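Local coordinates for periplasmic solute binding protein (Candidatus liberibacter, PDB 4CL2) that probably captures manganese or zinc ions in the periplasm as the solute-binding component of a metal-uptake transporter, at residues K216-S222 / S239-Y245; N20-V26 / K135-A140; G87-I91 / V176-E180; R157-V161 / V271-F275; K5-F11 / A54-N60. One frame throughout, in Å; residues are numbered along the deposited sequence.

Interaction 1 of 5, residues K216-S222 / S239-Y245. With SO4 (sulfate ion), chain F.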
# COMPACT_ATOMS: atom_id res chain seq x y z
N LYS A 216 5.15 -0.54 -23.36
CA LYS A 216 4.67 -1.83 -23.84
C LYS A 216 3.48 -2.43 -23.05
O LYS A 216 2.74 -3.21 -23.58
CB LYS A 216 5.84 -2.82 -23.76
CG LYS A 216 7.03 -2.44 -24.64
CD LYS A 216 6.67 -2.50 -26.09
CE LYS A 216 7.82 -1.97 -26.94
NZ LYS A 216 7.31 -1.61 -28.29
N PHE A 217 3.36 -2.05 -21.79
CA PHE A 217 2.35 -2.63 -20.88
C PHE A 217 1.67 -1.60 -20.00
O PHE A 217 2.30 -0.63 -19.48
CB PHE A 217 3.00 -3.73 -19.98
CG PHE A 217 3.34 -4.99 -20.74
CD1 PHE A 217 2.41 -6.00 -20.90
CD2 PHE A 217 4.61 -5.13 -21.28
CE1 PHE A 217 2.73 -7.14 -21.62
CE2 PHE A 217 4.95 -6.27 -22.02
CZ PHE A 217 4.00 -7.26 -22.20
N ILE A 218 0.40 -1.88 -19.75
CA ILE A 218 -0.38 -1.16 -18.73
C ILE A 218 -1.19 -2.13 -17.88
O ILE A 218 -1.83 -3.01 -18.44
CB ILE A 218 -1.31 -0.05 -19.38
CG1 ILE A 218 -2.15 0.67 -18.29
CG2 ILE A 218 -2.13 -0.64 -20.50
CD1 ILE A 218 -2.85 1.93 -18.82
N PHE A 219 -1.17 -1.95 -16.57
CA PHE A 219 -1.87 -2.82 -15.61
C PHE A 219 -3.15 -2.19 -15.10
O PHE A 219 -3.37 -0.95 -15.20
CB PHE A 219 -1.00 -3.08 -14.41
CG PHE A 219 0.31 -3.76 -14.73
CD1 PHE A 219 0.36 -5.14 -14.85
CD2 PHE A 219 1.45 -3.02 -14.96
CE1 PHE A 219 1.56 -5.79 -15.15
CE2 PHE A 219 2.66 -3.66 -15.23
CZ PHE A 219 2.70 -5.03 -15.34
N SER A 220 -4.03 -3.03 -14.60
CA SER A 220 -5.07 -2.60 -13.66
C SER A 220 -4.92 -3.23 -12.34
O SER A 220 -3.95 -3.96 -12.10
CB SER A 220 -6.48 -2.80 -14.26
OG SER A 220 -6.77 -4.21 -14.40
N GLU A 221 -5.82 -2.93 -11.40
CA GLU A 221 -5.67 -3.34 -10.06
C GLU A 221 -6.91 -4.05 -9.49
O GLU A 221 -7.98 -3.99 -10.04
CB GLU A 221 -5.20 -2.18 -9.17
CG GLU A 221 -3.90 -1.52 -9.71
CD GLU A 221 -4.12 -0.38 -10.72
OE1 GLU A 221 -4.84 0.51 -10.43
OE2 GLU A 221 -3.54 -0.38 -11.79
N SER A 222 -6.72 -4.73 -8.36
CA SER A 222 -7.71 -5.76 -7.94
C SER A 222 -9.01 -5.12 -7.44
O SER A 222 -10.06 -5.77 -7.46
CB SER A 222 -7.16 -6.65 -6.85
OG SER A 222 -6.87 -5.93 -5.62
N SER A 239 0.15 -3.57 -24.58
CA SER A 239 -0.53 -4.79 -24.11
C SER A 239 -1.08 -4.54 -22.72
O SER A 239 -0.48 -3.84 -21.95
CB SER A 239 0.51 -5.94 -24.00
OG SER A 239 0.98 -6.27 -25.31
N TYR A 240 -2.21 -5.14 -22.42
CA TYR A 240 -2.70 -5.14 -21.08
C TYR A 240 -1.90 -6.16 -20.26
O TYR A 240 -1.81 -7.31 -20.68
CB TYR A 240 -4.16 -5.54 -21.10
CG TYR A 240 -4.77 -5.73 -19.74
CD1 TYR A 240 -4.81 -4.69 -18.80
CD2 TYR A 240 -5.34 -6.96 -19.36
CE1 TYR A 240 -5.33 -4.87 -17.54
CE2 TYR A 240 -5.88 -7.14 -18.09
CZ TYR A 240 -5.90 -6.10 -17.19
OH TYR A 240 -6.42 -6.25 -15.92
N GLY A 241 -1.34 -5.68 -19.17
CA GLY A 241 -0.40 -6.44 -18.30
C GLY A 241 -1.11 -7.29 -17.26
O GLY A 241 -0.48 -8.14 -16.61
N GLY A 242 -2.39 -7.11 -17.08
CA GLY A 242 -3.20 -7.84 -16.08
C GLY A 242 -3.38 -7.09 -14.78
O GLY A 242 -3.14 -5.87 -14.72
N VAL A 243 -3.77 -7.80 -13.72
CA VAL A 243 -4.20 -7.27 -12.44
C VAL A 243 -3.15 -7.32 -11.36
O VAL A 243 -2.61 -8.39 -11.06
CB VAL A 243 -5.44 -8.02 -11.92
CG1 VAL A 243 -5.89 -7.44 -10.60
CG2 VAL A 243 -6.59 -7.99 -12.91
N LEU A 244 -2.85 -6.18 -10.74
CA LEU A 244 -1.98 -6.10 -9.58
C LEU A 244 -2.81 -5.95 -8.31
O LEU A 244 -3.92 -5.49 -8.33
CB LEU A 244 -1.05 -4.88 -9.63
CG LEU A 244 -0.23 -4.79 -10.93
CD1 LEU A 244 0.58 -3.45 -10.95
CD2 LEU A 244 0.75 -5.96 -11.08
N TYR A 245 -2.21 -6.36 -7.20
CA TYR A 245 -2.83 -6.20 -5.84
C TYR A 245 -2.05 -5.09 -5.14
O TYR A 245 -0.80 -5.17 -4.87
CB TYR A 245 -2.72 -7.51 -5.03
CG TYR A 245 -3.71 -8.52 -5.47
CD1 TYR A 245 -3.51 -9.24 -6.60
CD2 TYR A 245 -4.91 -8.66 -4.79
CE1 TYR A 245 -4.44 -10.14 -7.05
CE2 TYR A 245 -5.86 -9.55 -5.26
CZ TYR A 245 -5.61 -10.27 -6.38
OH TYR A 245 -6.52 -11.19 -6.91
S SO4 F . -9.57 -11.20 -3.92
O1 SO4 F . -9.11 -10.20 -4.89
O2 SO4 F . -10.98 -11.42 -4.32
O3 SO4 F . -9.54 -10.71 -2.55
O4 SO4 F . -8.90 -12.52 -4.08
O HOH W 1 3.19 -4.75 -25.61
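With CG of Tyr240 anti to its backbone N (chi1 173°) and OG of Ser220 held between its own backbone N and carbonyl carbon (chi1 67°), the two hydroxyls meet on one face of a parallel strand pair, the two strands of a beta-alpha-beta unit whose helix is 227-236. Ser220 OG and Tyr240 OH lie 2.6 Å apart in a short hydrogen bond, and the serine oxygen sits in the plane of the ring at its edge. The backbone bonding between the strands shifts by one residue in mid-course. Gly241 N binds Ile218 O almost straight, at 176°, but the next bond runs from Ser220 N to Gly242 O, so residues 241 and 242 together span one step of the partner strand, as in a beta bulge. Gly242, at positive phi, also places its N over the centre of the Tyr240 ring. On the other face, Leu244 CD1 approaches Phe219 CG at 3.8 Å, and helix 259-274 covers this pair. Glu221, on the same face, turns its carboxylate away to Ser171 N, Glu172 N and Asn224 ND2; as Glu172 is a manganese ligand, Glu221 lies in the second shell of the metal site. Where the strands end, Ser222 CB lies over a face of the Tyr245 ring, 3.8 Å from its centroid.

Interaction 2 of 5, residues N20-V26 / K135-A140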
# COMPACT_ATOMS: atom_id res chain seq x y z
N ASN A 20 2.59 -9.19 12.34
CA ASN A 20 3.91 -9.81 12.26
C ASN A 20 4.91 -9.28 13.26
O ASN A 20 5.86 -9.97 13.65
CB ASN A 20 4.46 -9.64 10.86
CG ASN A 20 3.92 -10.68 9.93
OD1 ASN A 20 4.36 -11.84 9.93
ND2 ASN A 20 2.90 -10.31 9.19
N ILE A 21 4.70 -8.05 13.72
CA ILE A 21 5.58 -7.48 14.73
C ILE A 21 5.13 -7.89 16.13
O ILE A 21 5.96 -8.14 16.99
CB ILE A 21 5.70 -5.95 14.55
CG1 ILE A 21 6.25 -5.57 13.13
CG2 ILE A 21 6.54 -5.30 15.63
CD1 ILE A 21 5.80 -4.21 12.70
N ALA A 22 3.82 -7.94 16.37
CA ALA A 22 3.34 -8.19 17.71
C ALA A 22 3.17 -9.66 18.03
O ALA A 22 3.29 -10.05 19.18
CB ALA A 22 2.03 -7.49 17.89
N LYS A 23 2.94 -10.50 17.03
CA LYS A 23 2.75 -11.93 17.22
C LYS A 23 1.91 -12.29 18.41
O LYS A 23 2.32 -13.09 19.26
CB LYS A 23 4.05 -12.64 17.33
CG LYS A 23 4.86 -12.52 16.09
CD LYS A 23 6.12 -13.29 16.30
CE LYS A 23 6.64 -13.80 14.97
NZ LYS A 23 7.38 -15.06 15.24
N ASP A 24 0.75 -11.71 18.49
CA ASP A 24 -0.13 -12.14 19.66
C ASP A 24 0.22 -11.62 21.06
O ASP A 24 -0.53 -11.92 22.02
CB ASP A 24 -0.37 -13.66 19.74
CG ASP A 24 -0.97 -14.24 18.47
OD1 ASP A 24 -1.83 -13.61 17.81
OD2 ASP A 24 -0.60 -15.38 18.13
N LEU A 25 1.25 -10.75 21.18
CA LEU A 25 1.43 -10.01 22.41
C LEU A 25 0.34 -9.01 22.69
O LEU A 25 0.10 -8.67 23.81
CB LEU A 25 2.78 -9.30 22.42
CG LEU A 25 3.95 -10.30 22.37
CD1 LEU A 25 5.18 -9.50 21.99
CD2 LEU A 25 4.14 -11.05 23.67
N VAL A 26 -0.26 -8.52 21.62
CA VAL A 26 -1.44 -7.65 21.64
C VAL A 26 -2.48 -8.22 20.68
O VAL A 26 -2.15 -9.03 19.80
CB VAL A 26 -1.13 -6.19 21.26
CG1 VAL A 26 -0.04 -5.63 22.13
CG2 VAL A 26 -0.84 -6.04 19.77
N LYS A 135 10.93 -8.34 22.66
CA LYS A 135 10.16 -9.14 21.71
C LYS A 135 9.75 -8.37 20.46
O LYS A 135 9.93 -8.86 19.37
CB LYS A 135 8.91 -9.73 22.41
CG LYS A 135 9.27 -10.67 23.55
CD LYS A 135 8.01 -11.35 24.12
CE LYS A 135 8.45 -12.38 25.16
NZ LYS A 135 7.34 -13.26 25.62
N TYR A 136 9.28 -7.14 20.60
CA TYR A 136 8.96 -6.34 19.43
C TYR A 136 10.23 -6.09 18.62
O TYR A 136 10.18 -6.05 17.40
CB TYR A 136 8.30 -5.01 19.79
CG TYR A 136 6.98 -5.18 20.51
CD1 TYR A 136 5.93 -5.91 19.94
CD2 TYR A 136 6.76 -4.59 21.73
CE1 TYR A 136 4.73 -6.08 20.62
CE2 TYR A 136 5.55 -4.72 22.36
CZ TYR A 136 4.55 -5.47 21.79
OH TYR A 136 3.32 -5.69 22.43
N GLU A 137 11.35 -5.91 19.31
CA GLU A 137 12.65 -5.63 18.64
C GLU A 137 13.03 -6.83 17.77
O GLU A 137 13.38 -6.67 16.58
CB GLU A 137 13.73 -5.28 19.66
CG GLU A 137 14.98 -4.63 19.04
CD GLU A 137 14.78 -3.14 18.79
OE1 GLU A 137 14.75 -2.38 19.80
OE2 GLU A 137 14.65 -2.77 17.61
N LEU A 138 13.01 -8.01 18.36
CA LEU A 138 13.36 -9.21 17.61
C LEU A 138 12.41 -9.44 16.47
O LEU A 138 12.80 -9.72 15.31
CB LEU A 138 13.45 -10.41 18.57
CG LEU A 138 13.40 -11.77 17.82
CD1 LEU A 138 14.74 -11.98 17.21
CD2 LEU A 138 13.04 -12.88 18.82
N ASN A 139 11.11 -9.32 16.76
CA ASN A 139 10.09 -9.59 15.75
C ASN A 139 10.17 -8.65 14.56
O ASN A 139 10.00 -9.08 13.41
CB ASN A 139 8.67 -9.54 16.33
CG ASN A 139 8.41 -10.60 17.39
OD1 ASN A 139 9.14 -11.60 17.50
ND2 ASN A 139 7.32 -10.42 18.18
N ALA A 140 10.43 -7.38 14.84
CA ALA A 140 10.54 -6.37 13.81
C ALA A 140 11.74 -6.70 12.89
O ALA A 140 11.64 -6.54 11.67
CB ALA A 140 10.69 -4.98 14.39
O HOH W 2 8.27 -11.24 13.01
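The C-terminal end of helix 12-22 comes up to helix 133-158, with CA of Ile21 5.1 Å from CA of Asn139, and the chain then leaves the helix through a type I' turn from Ala22 to Leu25. Asn139 reaches across this end: its ND2 donates to Ile21 O at 2.9 Å, the acceptor lying in the plane of the amide while the donor stands above the carbonyl plane. The aliphatic part of Lys23 crosses the same amide, bringing CD 3.6 Å from ND2. Water 2 adds a second polar link by donating to both Asn20 O and Asn139 O. Beside these bonds, the Tyr136 ring turns its edge to Ile21 O and Ala22 CA. Leu25 comes from the opposite direction and sets CD1 3.7 Å from Tyr136 CE1 and 3.8 Å from Lys135 CB. Tyr136 OH touches Val26 CG1 and is hydrogen-bonded to Asp129. Far from the metal, this is a helix end fastened by side-chain amide and water to the long helix that links the two lobes in this family.

Interaction 3 of 5, residues G87-I91 / V176-E180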
# COMPACT_ATOMS: atom_id res chain seq x y z
N GLY A 87 8.17 10.03 8.36
CA GLY A 87 9.52 9.84 7.75
C GLY A 87 9.52 9.54 6.26
O GLY A 87 10.62 9.34 5.67
N ILE A 88 8.33 9.38 5.65
CA ILE A 88 8.28 9.10 4.22
C ILE A 88 7.97 10.42 3.54
O ILE A 88 6.93 11.00 3.79
CB ILE A 88 7.24 8.05 3.87
CG1 ILE A 88 7.63 6.69 4.50
CG2 ILE A 88 7.07 7.93 2.36
CD1 ILE A 88 6.67 5.53 4.40
N ASN A 89 8.82 10.85 2.62
CA ASN A 89 8.58 12.07 1.89
C ASN A 89 7.40 11.85 0.96
O ASN A 89 7.39 10.89 0.15
CB ASN A 89 9.84 12.41 1.09
CG ASN A 89 9.75 13.72 0.39
OD1 ASN A 89 9.50 14.66 1.01
ND2 ASN A 89 9.91 13.74 -0.93
N PRO A 90 6.36 12.67 1.10
CA PRO A 90 5.17 12.42 0.26
C PRO A 90 5.38 12.73 -1.21
O PRO A 90 6.13 13.65 -1.55
CB PRO A 90 4.09 13.33 0.84
CG PRO A 90 4.80 14.26 1.76
CD PRO A 90 6.17 13.78 2.05
N ILE A 91 4.71 11.94 -2.04
CA ILE A 91 4.59 12.19 -3.45
C ILE A 91 3.18 12.67 -3.74
O ILE A 91 2.22 12.08 -3.24
CB ILE A 91 4.87 10.91 -4.25
CG1 ILE A 91 6.33 10.46 -4.03
CG2 ILE A 91 4.60 11.10 -5.72
CD1 ILE A 91 6.62 9.15 -4.73
N VAL A 176 3.57 4.95 -7.55
CA VAL A 176 4.47 6.10 -7.62
C VAL A 176 5.62 5.97 -6.61
O VAL A 176 6.75 6.40 -6.93
CB VAL A 176 3.77 7.43 -7.48
CG1 VAL A 176 2.77 7.59 -8.63
CG2 VAL A 176 3.06 7.58 -6.14
N TYR A 177 5.34 5.44 -5.43
CA TYR A 177 6.41 5.17 -4.46
C TYR A 177 7.35 4.04 -4.85
O TYR A 177 8.59 4.13 -4.57
CB TYR A 177 5.85 4.96 -3.07
CG TYR A 177 5.16 6.19 -2.50
CD1 TYR A 177 3.78 6.44 -2.75
CD2 TYR A 177 5.85 7.12 -1.73
CE1 TYR A 177 3.15 7.57 -2.23
CE2 TYR A 177 5.23 8.23 -1.21
CZ TYR A 177 3.85 8.46 -1.46
OH TYR A 177 3.27 9.59 -0.93
N LEU A 178 6.84 2.96 -5.47
CA LEU A 178 7.69 1.94 -6.04
C LEU A 178 8.64 2.51 -7.10
O LEU A 178 9.82 2.17 -7.17
CB LEU A 178 6.87 0.81 -6.64
CG LEU A 178 7.64 -0.45 -6.96
CD1 LEU A 178 8.18 -1.05 -5.69
CD2 LEU A 178 6.79 -1.44 -7.71
N ALA A 179 8.09 3.33 -8.02
CA ALA A 179 8.87 3.98 -9.04
C ALA A 179 10.03 4.80 -8.45
O ALA A 179 11.16 4.74 -8.92
CB ALA A 179 7.97 4.89 -9.91
N GLU A 180 9.74 5.55 -7.39
CA GLU A 180 10.75 6.40 -6.74
C GLU A 180 11.82 5.54 -6.02
O GLU A 180 12.98 5.91 -5.99
CB GLU A 180 10.08 7.39 -5.78
CG GLU A 180 11.00 8.48 -5.21
CD GLU A 180 11.77 8.03 -3.98
OE1 GLU A 180 11.41 7.00 -3.41
OE2 GLU A 180 12.80 8.67 -3.67
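One hydrogen bond joins the loop 87-91 to helix 176-182: Ile91 N donates to Tyr177 OH at 3.0 Å in an almost straight bond (177°). The phenol oxygen is also bonded to Asn104 O, so two backbone groups hold the end of the ring. The remaining contacts are van der Waals and CH-pi and centre on Ile91, whose side chain lies alongside Tyr177, running the other way. Its CD1 makes a CH-pi contact over one face of the ring, 3.9 Å from the centroid, and also reaches Val176 O at 3.5 Å. Because chi1 of -64° turns CG1 toward the ring, CG2 meets Val176 CG2, 3.9 Å away. Asn89 O and Pro90 CA lie at the ring's edge, and Ile88 CG2 approaches Tyr177 CE2 obliquely. Tyr177 comes within about 4 Å of the side chain of His106, a manganese ligand, so the contact borders the metal site. It wedges the loop between helix 176-182 and helix 111-128, on which Ile88 rests, while Val176 packs on Tyr188 of strand 185-188.

Interaction 4 of 5, residues R157-V161 / V271-F275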
# COMPACT_ATOMS: atom_id res chain seq x y z
N ARG A 157 16.32 -8.13 -10.16
CA ARG A 157 15.97 -8.47 -11.50
C ARG A 157 15.37 -7.27 -12.28
O ARG A 157 15.79 -7.03 -13.45
CB ARG A 157 14.99 -9.67 -11.51
CG ARG A 157 14.76 -10.22 -12.89
CD ARG A 157 14.27 -11.67 -12.88
NE ARG A 157 13.52 -11.92 -14.12
CZ ARG A 157 12.22 -12.20 -14.21
NH1 ARG A 157 11.47 -12.36 -13.11
NH2 ARG A 157 11.65 -12.34 -15.40
N ILE A 158 14.49 -6.47 -11.64
CA ILE A 158 13.82 -5.30 -12.24
C ILE A 158 14.89 -4.30 -12.71
O ILE A 158 14.79 -3.65 -13.76
CB ILE A 158 12.81 -4.65 -11.21
CG1 ILE A 158 11.56 -5.56 -11.01
CG2 ILE A 158 12.38 -3.24 -11.60
CD1 ILE A 158 10.66 -5.26 -9.83
N GLU A 159 15.95 -4.18 -11.89
CA GLU A 159 16.95 -3.19 -12.15
C GLU A 159 17.77 -3.47 -13.43
O GLU A 159 18.47 -2.58 -13.89
CB GLU A 159 17.89 -3.00 -10.97
CG GLU A 159 17.24 -2.39 -9.76
CD GLU A 159 16.69 -0.95 -9.94
OE1 GLU A 159 17.09 -0.27 -10.90
OE2 GLU A 159 15.91 -0.50 -9.07
N LYS A 160 17.68 -4.67 -14.00
CA LYS A 160 18.32 -4.96 -15.26
C LYS A 160 17.58 -4.45 -16.49
O LYS A 160 18.08 -4.57 -17.61
CB LYS A 160 18.53 -6.47 -15.42
CG LYS A 160 19.35 -7.06 -14.31
CD LYS A 160 19.53 -8.56 -14.53
CE LYS A 160 20.16 -9.21 -13.31
NZ LYS A 160 21.40 -8.52 -12.86
N VAL A 161 16.38 -3.92 -16.31
CA VAL A 161 15.55 -3.44 -17.43
C VAL A 161 16.23 -2.23 -18.12
O VAL A 161 16.66 -1.28 -17.44
CB VAL A 161 14.13 -3.04 -16.96
CG1 VAL A 161 13.36 -2.33 -18.08
CG2 VAL A 161 13.34 -4.28 -16.52
N VAL A 271 7.78 -7.65 -12.93
CA VAL A 271 9.07 -8.03 -13.50
C VAL A 271 8.85 -9.04 -14.61
O VAL A 271 9.51 -9.02 -15.65
CB VAL A 271 10.10 -8.50 -12.44
CG1 VAL A 271 9.75 -9.77 -11.78
CG2 VAL A 271 11.46 -8.72 -13.05
N ASP A 272 7.83 -9.90 -14.44
CA ASP A 272 7.55 -10.93 -15.48
C ASP A 272 7.01 -10.35 -16.74
O ASP A 272 7.03 -10.96 -17.80
CB ASP A 272 6.57 -11.98 -14.96
CG ASP A 272 7.20 -12.94 -14.04
OD1 ASP A 272 8.47 -12.88 -13.82
OD2 ASP A 272 6.46 -13.64 -13.31
N THR A 273 6.48 -9.14 -16.64
CA THR A 273 5.89 -8.41 -17.73
C THR A 273 6.99 -7.75 -18.49
O THR A 273 7.12 -7.90 -19.70
CB THR A 273 4.98 -7.29 -17.18
OG1 THR A 273 3.68 -7.38 -17.74
CG2 THR A 273 5.57 -5.90 -17.47
N LEU A 274 7.84 -7.07 -17.74
CA LEU A 274 8.80 -6.10 -18.27
C LEU A 274 10.02 -6.76 -18.81
O LEU A 274 10.75 -6.16 -19.60
CB LEU A 274 9.18 -5.06 -17.17
CG LEU A 274 8.55 -3.65 -17.19
CD1 LEU A 274 7.04 -3.55 -17.42
CD2 LEU A 274 8.90 -2.91 -15.91
N PHE A 275 10.25 -8.00 -18.40
CA PHE A 275 10.97 -8.94 -19.26
C PHE A 275 9.99 -9.87 -19.96
O PHE A 275 10.20 -10.22 -21.11
CB PHE A 275 11.93 -9.78 -18.45
CG PHE A 275 13.06 -8.98 -17.89
CD1 PHE A 275 14.16 -8.61 -18.68
CD2 PHE A 275 13.02 -8.58 -16.58
CE1 PHE A 275 15.20 -7.87 -18.15
CE2 PHE A 275 14.06 -7.84 -16.04
CZ PHE A 275 15.14 -7.49 -16.82
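Arg157 lies across Val271 at about a right angle and ends in a salt bridge to Asp272. Its CB begins 4.0 Å from Val271 CG2, and CG comes closer to the same methyl, at 3.6 Å, with Phe275 CE2 also nearby. The chain is extended from CG to NE, so CD and NE stay within 4.1 Å of that methyl, which then lies over one face of the guanidinium, toward its rim, while Val271 CG1 touches NH1. At the tip, NH1 donates to Asp272 OD1 at 3.1 Å; the oxygen lies in the guanidinium plane, although the carboxylate is turned 46° from it. NH2 approaches Phe275 CB, and the phenylalanine ring runs past the arginine with its plane 22° from the guanidinium. Phe275 CE2 is 3.2 Å from Arg157 O and 3.7 Å from Val161 CG2, so the ring of the last residue lies against the type I turn from Ile158 to Val161, with Lys160 CB also at its edge. The contact thus brings together the C-terminal ends of helices 133-158 and 259-274. Phe182 and Phe184, at the end of helix 176-182 and just after it, pack against Ile158, and Thr273 faces strand 217-221.

Interaction 5 of 5, residues K5-F11 / A54-N60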
# COMPACT_ATOMS: atom_id res chain seq x y z
N LYS A 5 -3.60 -5.72 25.57
CA LYS A 5 -3.81 -4.47 24.85
C LYS A 5 -4.35 -4.77 23.45
O LYS A 5 -4.18 -5.85 22.91
CB LYS A 5 -2.47 -3.75 24.74
CG LYS A 5 -2.09 -3.25 26.13
CD LYS A 5 -0.77 -2.59 26.16
CE LYS A 5 -0.28 -2.41 27.60
NZ LYS A 5 -1.27 -1.60 28.37
N VAL A 6 -5.08 -3.77 22.92
CA VAL A 6 -5.78 -3.90 21.64
C VAL A 6 -5.24 -2.77 20.74
O VAL A 6 -5.15 -1.62 21.15
CB VAL A 6 -7.32 -3.74 21.83
CG1 VAL A 6 -8.05 -3.80 20.47
CG2 VAL A 6 -7.87 -4.83 22.69
N VAL A 7 -4.78 -3.14 19.57
CA VAL A 7 -4.17 -2.19 18.61
C VAL A 7 -5.02 -2.30 17.32
O VAL A 7 -5.08 -3.37 16.67
CB VAL A 7 -2.71 -2.54 18.31
CG1 VAL A 7 -2.16 -1.60 17.27
CG2 VAL A 7 -1.90 -2.49 19.59
N LEU A 8 -5.68 -1.20 17.00
CA LEU A 8 -6.57 -1.06 15.83
C LEU A 8 -5.78 -0.45 14.66
O LEU A 8 -5.27 0.66 14.73
CB LEU A 8 -7.81 -0.25 16.17
CG LEU A 8 -8.70 0.02 14.95
CD1 LEU A 8 -9.34 -1.26 14.41
CD2 LEU A 8 -9.78 1.05 15.40
N SER A 9 -5.69 -1.20 13.56
CA SER A 9 -5.09 -0.71 12.29
C SER A 9 -6.23 -0.22 11.36
O SER A 9 -7.34 -0.74 11.36
CB SER A 9 -4.29 -1.82 11.62
OG SER A 9 -3.19 -2.27 12.40
N SER A 10 -5.95 0.83 10.60
CA SER A 10 -6.96 1.43 9.75
C SER A 10 -7.40 0.47 8.62
O SER A 10 -8.56 0.52 8.23
CB SER A 10 -6.53 2.78 9.22
OG SER A 10 -5.39 2.65 8.36
N PHE A 11 -6.48 -0.26 8.04
CA PHE A 11 -6.83 -1.18 6.96
C PHE A 11 -5.90 -2.36 6.89
O PHE A 11 -4.95 -2.53 7.68
CB PHE A 11 -6.94 -0.41 5.60
CG PHE A 11 -5.61 -0.17 4.88
CD1 PHE A 11 -4.61 0.63 5.41
CD2 PHE A 11 -5.41 -0.74 3.63
CE1 PHE A 11 -3.43 0.87 4.70
CE2 PHE A 11 -4.22 -0.52 2.92
CZ PHE A 11 -3.24 0.30 3.46
N ALA A 54 -9.73 0.13 21.28
CA ALA A 54 -8.34 0.36 20.92
C ALA A 54 -7.57 1.09 22.03
O ALA A 54 -7.97 2.15 22.52
CB ALA A 54 -8.27 1.14 19.63
N ASP A 55 -6.41 0.53 22.35
CA ASP A 55 -5.41 1.21 23.16
C ASP A 55 -4.43 2.04 22.32
O ASP A 55 -3.65 2.80 22.87
CB ASP A 55 -4.65 0.12 23.99
CG ASP A 55 -5.56 -0.57 24.94
OD1 ASP A 55 -6.19 0.12 25.78
OD2 ASP A 55 -5.72 -1.79 24.85
N LEU A 56 -4.44 1.84 21.01
CA LEU A 56 -3.50 2.45 20.04
C LEU A 56 -4.21 2.33 18.70
O LEU A 56 -4.79 1.22 18.42
CB LEU A 56 -2.18 1.70 20.04
CG LEU A 56 -1.12 2.15 19.07
CD1 LEU A 56 -0.70 3.56 19.34
CD2 LEU A 56 0.06 1.19 19.16
N ILE A 57 -4.19 3.40 17.90
CA ILE A 57 -4.78 3.38 16.56
C ILE A 57 -3.66 3.68 15.56
O ILE A 57 -2.97 4.67 15.70
CB ILE A 57 -5.93 4.35 16.42
CG1 ILE A 57 -7.04 3.98 17.40
CG2 ILE A 57 -6.44 4.34 14.99
CD1 ILE A 57 -8.21 4.94 17.43
N LEU A 58 -3.47 2.76 14.61
CA LEU A 58 -2.41 2.90 13.62
C LEU A 58 -3.02 3.25 12.25
O LEU A 58 -3.79 2.48 11.67
CB LEU A 58 -1.64 1.61 13.52
CG LEU A 58 -0.96 1.08 14.77
CD1 LEU A 58 -0.32 -0.28 14.44
CD2 LEU A 58 0.06 2.11 15.28
N CYS A 59 -2.70 4.45 11.78
CA CYS A 59 -3.22 4.98 10.50
C CYS A 59 -2.06 5.07 9.50
O CYS A 59 -0.91 5.28 9.87
CB CYS A 59 -3.82 6.38 10.67
SG CYS A 59 -5.44 6.29 11.52
N ASN A 60 -2.42 5.04 8.22
CA ASN A 60 -1.50 5.31 7.14
C ASN A 60 -1.10 6.74 7.05
O ASN A 60 0.09 7.07 6.74
CB ASN A 60 -2.18 4.99 5.80
CG ASN A 60 -1.14 4.85 4.67
OD1 ASN A 60 -0.41 3.86 4.62
ND2 ASN A 60 -1.16 5.80 3.76
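Val6 N gives its hydrogen to Asp55 OD2 at 2.8 Å, on the lone pair that points away from the other carboxylate oxygen, and Val6 O accepts from Asp55 N at the same distance. Asp55 therefore grips both polar backbone atoms of Val6, and its other oxygen, OD1, is paired with Lys76. Beyond it the two chains run as neighbouring parallel strands in the centre of the four-stranded sheet of the N-terminal half. Leu8 sits between two residues of the other strand: its N donates to Leu56 O, and its O accepts a nearly straight bond (171°) from Leu58 N. Ser10 N to Leu58 O, 2.9 Å, is the last of these bonds, just where the first chain turns a corner toward helix 12-22. One face of the sheet carries Val7, Leu56 and Leu58; Val7 has chi1 at 177°, which swings CG1 over to Leu58 CD1 at 3.6 Å and Leu56 CD2 at 4.0 Å. On the other face Leu8 CB packs on Ala54 CB, 3.8 Å away. Ser10 OG and Asn60 N share Glu65 as acceptor, and the side chain of Phe11 comes within about 8 Å of the manganese ion. The chemistry implies a central strand pair whose start is held by the carboxylate of Asp55, with an apolar middle and polar groups (Ser9, Ser10, Asn60) toward the end nearer the metal.

From the N terminus, interaction 5 pairs strands 6-9 and 56-59 and closes the first loop. Interaction 2 starts inside that loop, at residues 20-26, and ends on helix 133-158, so the two cross; they touch where Val26 packs on Lys5 and Val7. Interaction 3 begins at 87-91 and closes at 176-180, crossing both interaction 2 and interaction 4. The latter runs from the far end of helix 133-158 to the C terminus and encloses interaction 1, whose Phe217 and Phe219 meet Thr273. Helix 133-158 thus serves interactions 2 and 4, about 34 Å apart between centres, and spans the N-terminal sheet region and the C-terminal strands.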